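PDB 4Q1Z: putative lipoprotein from Bacteroides thetaiotaomicron, which is of unknown function, a two-domain member of the DUF4876 family that is probably carried as a lipoprotein on the bacterial envelope. Local coordinates for residues 25-33 with 43-51. Sequence-based numbering, arbitrary orientation.
Sequences STLKDLTVK and YVKEVTDNS
Val47 meets Leu30 and Val32 of strand 24-35, which pairs with strand 43-46 in an antiparallel beta hairpin. The Val47 CB sits 3.9 Å from Leu30 O and nearly as close to Leu30 CD2. Beyond CB the two methyls part. CG1, anti to the backbone N (chi1 -174°), goes to Leu30 and lies 3.9 Å from Leu30 CD2. CG2 turns to the other neighbour and packs 3.5 Å from Val32 CG2. Val47 N donates to Leu30 O at 3.0 Å, from a position tilted off the carbonyl plane.

Val32 and Lys45 form the hydrogen-bonded pair. Val32 N gives a fairly straight bond to Lys45 O (2.9 Å), in the carbonyl plane, and Lys45 N returns one to Val32 O (2.8 Å). These two residues point to one face of the sheet; Thr31, Lys33, Val44 and Glu46 point to the other. There the first part of the Lys33 chain lies beside Val44, with Lys33 CG 3.6 Å from Val44 CG1, before the rest heads off. Before the corner at Asp29, Leu27 CD1 rests 3.4 Å from Thr48 O.

Strand 43-46 lies at one edge of its sheet, and 24-35 is bonded on its far side to strand 60-72, where Thr31 OG1 also bonds to Ser67 O. Leu30 and Val32 reach Val66 and Val64 of that strand. Val47 continues inward to Leu17 and Val52, on strands 11-19 and 51-57, so this side faces the interior of the N-terminal beta domain, while Val44 and Glu46 lie on the more exposed face.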
ATOM      1  N   SER A  25       5.724  -0.273 -22.118  1.00 73.49           N
ATOM      2  CA  SER A  25       7.062   0.322 -22.149  1.00 74.13           C
ATOM      3  C   SER A  25       8.150  -0.743 -21.890  1.00 79.06           C
ATOM      4  O   SER A  25       9.226  -0.684 -22.491  1.00 80.95           O
ATOM      5  CB  SER A  25       7.161   1.440 -21.116  1.00 76.37           C
ATOM      6  OG  SER A  25       8.013   2.485 -21.552  1.00 88.12           O
ATOM      7  N   THR A  26       7.867  -1.704 -20.989  1.00 73.30           N
ATOM      8  CA  THR A  26       8.777  -2.779 -20.574  1.00 72.04           C
ATOM      9  C   THR A  26       8.034  -4.079 -20.342  1.00 72.10           C
ATOM     10  O   THR A  26       6.900  -4.058 -19.858  1.00 70.76           O
ATOM     11  CB  THR A  26       9.489  -2.413 -19.226  1.00 80.12           C
ATOM     12  OG1 THR A  26       9.681  -1.006 -19.085  1.00 84.05           O
ATOM     13  CG2 THR A  26      10.802  -3.155 -19.014  1.00 76.92           C
ATOM     14  N   LEU A  27       8.704  -5.210 -20.619  1.00 67.06           N
ATOM     15  CA  LEU A  27       8.238  -6.548 -20.280  1.00 65.27           C
ATOM     16  C   LEU A  27       9.266  -7.113 -19.270  1.00 72.28           C
ATOM     17  O   LEU A  27      10.357  -7.578 -19.649  1.00 72.89           O
ATOM     18  CB  LEU A  27       8.020  -7.438 -21.512  1.00 64.84           C
ATOM     19  CG  LEU A  27       6.894  -7.031 -22.444  1.00 66.09           C
ATOM     20  CD1 LEU A  27       6.956  -7.819 -23.706  1.00 66.85           C
ATOM     21  CD2 LEU A  27       5.541  -7.185 -21.791  1.00 62.04           C
ATOM     22  N   LYS A  28       8.933  -6.959 -17.964  1.00 68.60           N
ATOM     23  CA  LYS A  28       9.766  -7.321 -16.805  1.00 67.97           C
ATOM     24  C   LYS A  28       9.465  -8.743 -16.259  1.00 71.46           C
ATOM     25  O   LYS A  28       8.306  -9.084 -16.009  1.00 70.04           O
ATOM     26  CB  LYS A  28       9.550  -6.269 -15.706  1.00 68.59           C
ATOM     27  CG  LYS A  28      10.271  -6.553 -14.401  1.00 81.81           C
ATOM     28  CD  LYS A  28       9.876  -5.570 -13.297  1.00 82.32           C
ATOM     29  CE  LYS A  28      10.362  -6.028 -11.942  1.00 89.24           C
ATOM     30  NZ  LYS A  28      11.842  -6.200 -11.882  1.00 92.57           N
ATOM     31  N   ASP A  29      10.531  -9.558 -16.078  1.00 68.88           N
ATOM     32  CA  ASP A  29      10.510 -10.928 -15.520  1.00 69.16           C
ATOM     33  C   ASP A  29       9.454 -11.858 -16.232  1.00 70.26           C
ATOM     34  O   ASP A  29       8.919 -12.812 -15.633  1.00 68.70           O
ATOM     35  CB  ASP A  29      10.280 -10.868 -13.976  1.00 71.21           C
ATOM     36  CG  ASP A  29      11.221  -9.950 -13.174  1.00 84.54           C
ATOM     37  OD1 ASP A  29      12.440  -9.897 -13.505  1.00 86.26           O
ATOM     38  OD2 ASP A  29      10.751  -9.334 -12.180  1.00 88.91           O
ATOM     39  N   LEU A  30       9.240 -11.605 -17.548  1.00 65.42           N
ATOM     40  CA  LEU A  30       8.275 -12.316 -18.378  1.00 64.27           C
ATOM     41  C   LEU A  30       8.853 -13.639 -18.887  1.00 68.21           C
ATOM     42  O   LEU A  30       9.943 -13.680 -19.460  1.00 69.77           O
ATOM     43  CB  LEU A  30       7.800 -11.404 -19.543  1.00 63.99           C
ATOM     44  CG  LEU A  30       6.661 -11.898 -20.448  1.00 68.01           C
ATOM     45  CD1 LEU A  30       5.380 -12.070 -19.673  1.00 67.61           C
ATOM     46  CD2 LEU A  30       6.423 -10.940 -21.584  1.00 67.84           C
ATOM     47  N   THR A  31       8.094 -14.722 -18.685  1.00 63.30           N
ATOM     48  CA  THR A  31       8.483 -16.062 -19.094  1.00 63.81           C
ATOM     49  C   THR A  31       7.368 -16.821 -19.815  1.00 69.52           C
ATOM     50  O   THR A  31       6.174 -16.575 -19.618  1.00 67.70           O
ATOM     51  CB  THR A  31       8.938 -16.882 -17.882  1.00 68.83           C
ATOM     52  OG1 THR A  31       7.990 -16.734 -16.815  1.00 73.99           O
ATOM     53  CG2 THR A  31      10.363 -16.534 -17.426  1.00 61.90           C
ATOM     54  N   VAL A  32       7.796 -17.760 -20.654  1.00 69.35           N
ATOM     55  CA  VAL A  32       6.965 -18.702 -21.375  1.00 70.96           C
ATOM     56  C   VAL A  32       7.448 -20.075 -20.941  1.00 78.38           C
ATOM     57  O   VAL A  32       8.562 -20.464 -21.273  1.00 79.39           O
ATOM     58  CB  VAL A  32       6.964 -18.501 -22.918  1.00 75.44           C
ATOM     59  CG1 VAL A  32       6.245 -19.641 -23.615  1.00 75.80           C
ATOM     60  CG2 VAL A  32       6.296 -17.185 -23.283  1.00 74.41           C
ATOM     61  N   LYS A  33       6.645 -20.753 -20.115  1.00 76.89           N
ATOM     62  CA  LYS A  33       6.904 -22.101 -19.609  1.00 78.66           C
ATOM     63  C   LYS A  33       6.139 -23.119 -20.481  1.00 86.19           C
ATOM     64  O   LYS A  33       4.987 -22.857 -20.849  1.00 85.27           O
ATOM     65  CB  LYS A  33       6.489 -22.235 -18.120  1.00 79.60           C
ATOM     66  CG  LYS A  33       7.356 -21.491 -17.098  1.00 84.66           C
ATOM     67  CD  LYS A  33       6.695 -21.458 -15.694  1.00 96.70           C
ATOM     68  CE  LYS A  33       7.474 -20.664 -14.648  1.00107.45           C
ATOM     69  NZ  LYS A  33       6.608 -20.117 -13.550  1.00110.14           N
ATOM     70  N   TYR A  43      10.122 -26.810 -20.102  1.00104.46           N
ATOM     71  CA  TYR A  43      10.942 -25.740 -20.664  1.00101.41           C
ATOM     72  C   TYR A  43      10.519 -24.365 -20.137  1.00 97.32           C
ATOM     73  O   TYR A  43       9.333 -24.140 -19.918  1.00 96.03           O
ATOM     74  CB  TYR A  43      10.820 -25.748 -22.194  1.00103.57           C
ATOM     75  CG  TYR A  43      11.258 -27.028 -22.875  1.00108.08           C
ATOM     76  CD1 TYR A  43      12.596 -27.258 -23.177  1.00112.21           C
ATOM     77  CD2 TYR A  43      10.324 -27.970 -23.297  1.00109.50           C
ATOM     78  CE1 TYR A  43      13.002 -28.418 -23.839  1.00116.56           C
ATOM     79  CE2 TYR A  43      10.715 -29.131 -23.966  1.00112.77           C
ATOM     80  CZ  TYR A  43      12.058 -29.350 -24.240  1.00123.02           C
ATOM     81  OH  TYR A  43      12.469 -30.491 -24.898  1.00124.92           O
ATOM     82  N   VAL A  44      11.485 -23.450 -19.923  1.00 88.26           N
ATOM     83  CA  VAL A  44      11.224 -22.064 -19.512  1.00 83.53           C
ATOM     84  C   VAL A  44      12.010 -21.153 -20.474  1.00 86.10           C
ATOM     85  O   VAL A  44      13.175 -21.420 -20.763  1.00 87.37           O
ATOM     86  CB  VAL A  44      11.458 -21.713 -18.008  1.00 84.97           C
ATOM     87  CG1 VAL A  44      10.759 -22.695 -17.077  1.00 84.80           C
ATOM     88  CG2 VAL A  44      12.929 -21.587 -17.649  1.00 85.28           C
ATOM     89  N   LYS A  45      11.360 -20.122 -21.014  1.00 80.34           N
ATOM     90  CA  LYS A  45      11.994 -19.216 -21.967  1.00 79.63           C
ATOM     91  C   LYS A  45      11.759 -17.762 -21.558  1.00 81.03           C
ATOM     92  O   LYS A  45      10.635 -17.391 -21.257  1.00 79.31           O
ATOM     93  CB  LYS A  45      11.450 -19.497 -23.383  1.00 82.42           C
ATOM     94  CG  LYS A  45      12.040 -18.653 -24.508  1.00 90.06           C
ATOM     95  CD  LYS A  45      13.245 -19.286 -25.168  1.00 96.58           C
ATOM     96  CE  LYS A  45      13.791 -18.400 -26.257  1.00107.44           C
ATOM     97  NZ  LYS A  45      14.264 -17.079 -25.746  1.00114.82           N
ATOM     98  N   GLU A  46      12.826 -16.950 -21.542  1.00 77.75           N
ATOM     99  CA  GLU A  46      12.770 -15.523 -21.220  1.00 75.74           C
ATOM    100  C   GLU A  46      12.179 -14.753 -22.402  1.00 79.48           C
ATOM    101  O   GLU A  46      12.473 -15.077 -23.556  1.00 79.57           O
ATOM    102  CB  GLU A  46      14.158 -14.989 -20.875  1.00 77.35           C
ATOM    103  CG  GLU A  46      14.378 -14.760 -19.397  1.00 87.75           C
ATOM    104  CD  GLU A  46      15.318 -13.599 -19.143  1.00113.40           C
ATOM    105  OE1 GLU A  46      16.546 -13.833 -19.069  1.00109.76           O
ATOM    106  OE2 GLU A  46      14.830 -12.446 -19.079  1.00105.48           O
ATOM    107  N   VAL A  47      11.327 -13.748 -22.116  1.00 74.94           N
ATOM    108  CA  VAL A  47      10.642 -12.992 -23.166  1.00 74.28           C
ATOM    109  C   VAL A  47      10.778 -11.484 -22.916  1.00 77.80           C
ATOM    110  O   VAL A  47      10.517 -11.019 -21.807  1.00 77.59           O
ATOM    111  CB  VAL A  47       9.139 -13.419 -23.261  1.00 76.17           C
ATOM    112  CG1 VAL A  47       8.454 -12.756 -24.441  1.00 75.61           C
ATOM    113  CG2 VAL A  47       8.984 -14.931 -23.350  1.00 76.56           C
ATOM    114  N   THR A  48      11.141 -10.720 -23.954  1.00 74.32           N
ATOM    115  CA  THR A  48      11.236  -9.264 -23.855  1.00 73.40           C
ATOM    116  C   THR A  48      10.388  -8.578 -24.901  1.00 79.28           C
ATOM    117  O   THR A  48      10.174  -7.372 -24.800  1.00 78.64           O
ATOM    118  CB  THR A  48      12.666  -8.779 -23.964  1.00 80.53           C
ATOM    119  OG1 THR A  48      13.309  -9.410 -25.079  1.00 87.04           O
ATOM    120  CG2 THR A  48      13.425  -8.951 -22.677  1.00 74.55           C
ATOM    121  N   ASP A  49       9.892  -9.323 -25.902  1.00 77.99           N
ATOM    122  CA  ASP A  49       9.069  -8.722 -26.943  1.00 78.75           C
ATOM    123  C   ASP A  49       7.730  -9.439 -27.080  1.00 83.21           C
ATOM    124  O   ASP A  49       7.476 -10.387 -26.345  1.00 82.11           O
ATOM    125  CB  ASP A  49       9.826  -8.709 -28.276  1.00 82.83           C
ATOM    126  CG  ASP A  49       9.695  -7.403 -29.037  1.00 99.37           C
ATOM    127  OD1 ASP A  49       8.745  -6.620 -28.735  1.00 99.19           O
ATOM    128  OD2 ASP A  49      10.511  -7.173 -29.957  1.00109.58           O
ATOM    129  N   ASN A  50       6.864  -8.970 -28.004  1.00 81.22           N
ATOM    130  CA  ASN A  50       5.551  -9.550 -28.293  1.00 81.03           C
ATOM    131  C   ASN A  50       5.656 -10.945 -28.933  1.00 85.85           C
ATOM    132  O   ASN A  50       4.711 -11.724 -28.841  1.00 86.08           O
ATOM    133  CB  ASN A  50       4.767  -8.625 -29.208  1.00 84.17           C
ATOM    134  CG  ASN A  50       4.087  -7.510 -28.465  1.00120.65           C
ATOM    135  OD1 ASN A  50       2.895  -7.591 -28.144  1.00118.55           O
ATOM    136  ND2 ASN A  50       4.832  -6.451 -28.156  1.00116.59           N
ATOM    137  N   SER A  51       6.779 -11.260 -29.578  1.00 83.04           N
ATOM    138  CA  SER A  51       6.974 -12.567 -30.211  1.00 84.63           C
ATOM    139  C   SER A  51       8.328 -13.178 -29.843  1.00 90.73           C
ATOM    140  O   SER A  51       9.323 -12.450 -29.753  1.00 90.65           O
ATOM    141  CB  SER A  51       6.842 -12.461 -31.728  1.00 88.28           C
ATOM    142  OG  SER A  51       7.660 -11.434 -32.260  1.00 93.83           O
TER